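Local structure of leucine-rich Immune Molecule 1 (Anopheles gambiae, 3OJA) at residues Val114-Gly119 against Asp137-Cys142. The protein probably acts in mosquito innate immunity, pairing a leucine-rich repeat domain with a long coiled-coil region that probably mediates dimerization. Sequence-based numbering, arbitrary orientation.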
loop_
_atom_site.group_PDB
_atom_site.type_symbol
_atom_site.label_atom_id
_atom_site.label_comp_id
_atom_site.label_asym_id
_atom_site.label_seq_id
_atom_site.Cartn_x
_atom_site.Cartn_y
_atom_site.Cartn_z
ATOM N N VAL A 114 29.157 -9.350 -29.091
ATOM C CA VAL A 114 30.125 -10.022 -29.927
ATOM C C VAL A 114 29.520 -10.163 -31.281
ATOM O O VAL A 114 28.421 -10.697 -31.390
ATOM C CB VAL A 114 30.344 -11.470 -29.485
ATOM C CG1 VAL A 114 31.274 -12.183 -30.470
ATOM C CG2 VAL A 114 30.829 -11.535 -28.069
ATOM N N SER A 115 30.225 -9.767 -32.325
ATOM C CA SER A 115 29.711 -9.949 -33.665
ATOM C C SER A 115 30.663 -10.880 -34.456
ATOM O O SER A 115 31.876 -10.850 -34.277
ATOM C CB SER A 115 29.550 -8.565 -34.297
ATOM O OG SER A 115 29.196 -7.604 -33.295
ATOM N N CYS A 116 30.103 -11.705 -35.323
ATOM C CA CYS A 116 30.887 -12.600 -36.125
ATOM C C CYS A 116 30.371 -12.573 -37.529
ATOM O O CYS A 116 29.357 -13.166 -37.790
ATOM C CB CYS A 116 30.774 -14.042 -35.607
ATOM S SG CYS A 116 31.102 -14.308 -33.856
ATOM N N SER A 117 31.079 -11.905 -38.434
ATOM C CA SER A 117 30.694 -11.827 -39.852
ATOM C C SER A 117 30.328 -13.195 -40.378
ATOM O O SER A 117 30.799 -14.182 -39.827
ATOM C CB SER A 117 31.853 -11.243 -40.643
ATOM O OG SER A 117 32.100 -9.890 -40.221
ATOM N N ARG A 118 29.493 -13.277 -41.425
ATOM C CA ARG A 118 28.918 -14.579 -41.856
ATOM C C ARG A 118 29.991 -15.552 -42.330
ATOM O O ARG A 118 31.005 -15.133 -42.880
ATOM C CB ARG A 118 27.883 -14.396 -42.973
ATOM C CG ARG A 118 26.712 -13.471 -42.576
ATOM C CD ARG A 118 25.559 -13.421 -43.609
ATOM N NE ARG A 118 25.917 -12.617 -44.775
ATOM C CZ ARG A 118 25.057 -12.194 -45.701
ATOM N NH1 ARG A 118 23.761 -12.501 -45.603
ATOM N NH2 ARG A 118 25.501 -11.468 -46.734
ATOM N N GLY A 119 29.793 -16.844 -42.142
ATOM C CA GLY A 119 30.838 -17.762 -42.501
ATOM C C GLY A 119 30.384 -19.201 -42.566
ATOM O O GLY A 119 29.295 -19.553 -42.074
ATOM N N ASP A 137 22.886 -10.841 -27.406
ATOM C CA ASP A 137 24.121 -10.129 -27.244
ATOM C C ASP A 137 25.167 -10.706 -28.220
ATOM O O ASP A 137 25.995 -9.971 -28.700
ATOM C CB ASP A 137 24.584 -10.147 -25.781
ATOM C CG ASP A 137 23.844 -9.084 -24.907
ATOM O OD1 ASP A 137 23.428 -8.047 -25.496
ATOM O OD2 ASP A 137 23.687 -9.271 -23.654
ATOM N N LEU A 138 25.131 -11.995 -28.537
ATOM C CA LEU A 138 25.949 -12.492 -29.637
ATOM C C LEU A 138 25.160 -12.285 -30.905
ATOM O O LEU A 138 23.985 -12.602 -30.894
ATOM C CB LEU A 138 26.205 -13.975 -29.471
ATOM C CG LEU A 138 27.250 -14.360 -28.463
ATOM C CD1 LEU A 138 27.131 -13.496 -27.285
ATOM C CD2 LEU A 138 27.051 -15.787 -28.085
ATOM N N ASP A 139 25.750 -11.755 -31.986
ATOM C CA ASP A 139 24.975 -11.500 -33.242
ATOM C C ASP A 139 24.618 -12.795 -34.001
ATOM O O ASP A 139 25.098 -13.881 -33.682
ATOM C CB ASP A 139 25.678 -10.493 -34.174
ATOM C CG ASP A 139 26.734 -11.156 -35.100
ATOM O OD1 ASP A 139 27.230 -12.268 -34.778
ATOM O OD2 ASP A 139 27.080 -10.558 -36.148
ATOM N N GLU A 140 23.761 -12.697 -34.997
ATOM C CA GLU A 140 23.274 -13.905 -35.672
ATOM C C GLU A 140 24.382 -14.862 -36.095
ATOM O O GLU A 140 24.290 -16.070 -35.884
ATOM C CB GLU A 140 22.469 -13.546 -36.897
ATOM C CG GLU A 140 20.991 -13.574 -36.668
ATOM C CD GLU A 140 20.234 -13.673 -37.992
ATOM O OE1 GLU A 140 19.988 -12.616 -38.637
ATOM O OE2 GLU A 140 19.903 -14.825 -38.393
ATOM N N GLY A 141 25.420 -14.324 -36.721
ATOM C CA GLY A 141 26.555 -15.132 -37.127
ATOM C C GLY A 141 27.226 -15.839 -35.962
ATOM O O GLY A 141 27.602 -16.999 -36.113
ATOM N N CYS A 142 27.369 -15.149 -34.819
ATOM C CA CYS A 142 27.977 -15.719 -33.641
ATOM C C CYS A 142 27.217 -16.935 -33.187
ATOM O O CYS A 142 27.771 -17.772 -32.506
ATOM C CB CYS A 142 28.056 -14.709 -32.504
ATOM S SG CYS A 142 29.579 -13.718 -32.513
HETATM O O HOH W 1 26.404 -11.476 -38.606
#
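A disulfide between Cys116 and Cys142 ties two successive turns of the leucine-rich repeat solenoid together on the side away from its long ladder of parallel strands. The two SG atoms are bonded with a chi3 of 70°, and CG1 of Val114, set anti to its backbone N (chi1 175°), lies alongside the sulfur of Cys142, which thereby rests against an aliphatic branch in the buried interior. Next to the covalent link the backbones form a single parallel bridge: Val114 N donates to Asp137 O (3.2 Å), and Val114 O accepts from Asp139 N (2.9 Å). Beyond this bridge the side chain of Asp139 takes over from the backbone. With chi1 at 85°, CG sits between its own backbone N and carbonyl carbon, and the carboxylate lies against CA of Ser115 and reaches the amide of Cys116. Its OD1 accepts from Cys116 N at 3.0 Å, well above the carboxylate plane, and from Cys142 N at 2.9 Å, the two donors approaching from opposite faces. The second bond makes an Asx motif, and one oxygen thus joins the backbone amides of both disulfide cysteines. OD2 accepts a hydrogen bond from a water 2.7 Å away, which also reaches Cys116 O weakly, and a second, weak one from Cys116 N. At that same carbonyl, CA of Gly141 makes a C-H...O contact. On the other side of strand 114-116, Ser115 and Ser117 bond through their backbones to strand 91-97, so that 137-142, part of the loop between strand 123-126 and strand 146-150, attaches by a single bridge to the outer edge of the short parallel sheet 73-75, 91-97 and 114-116.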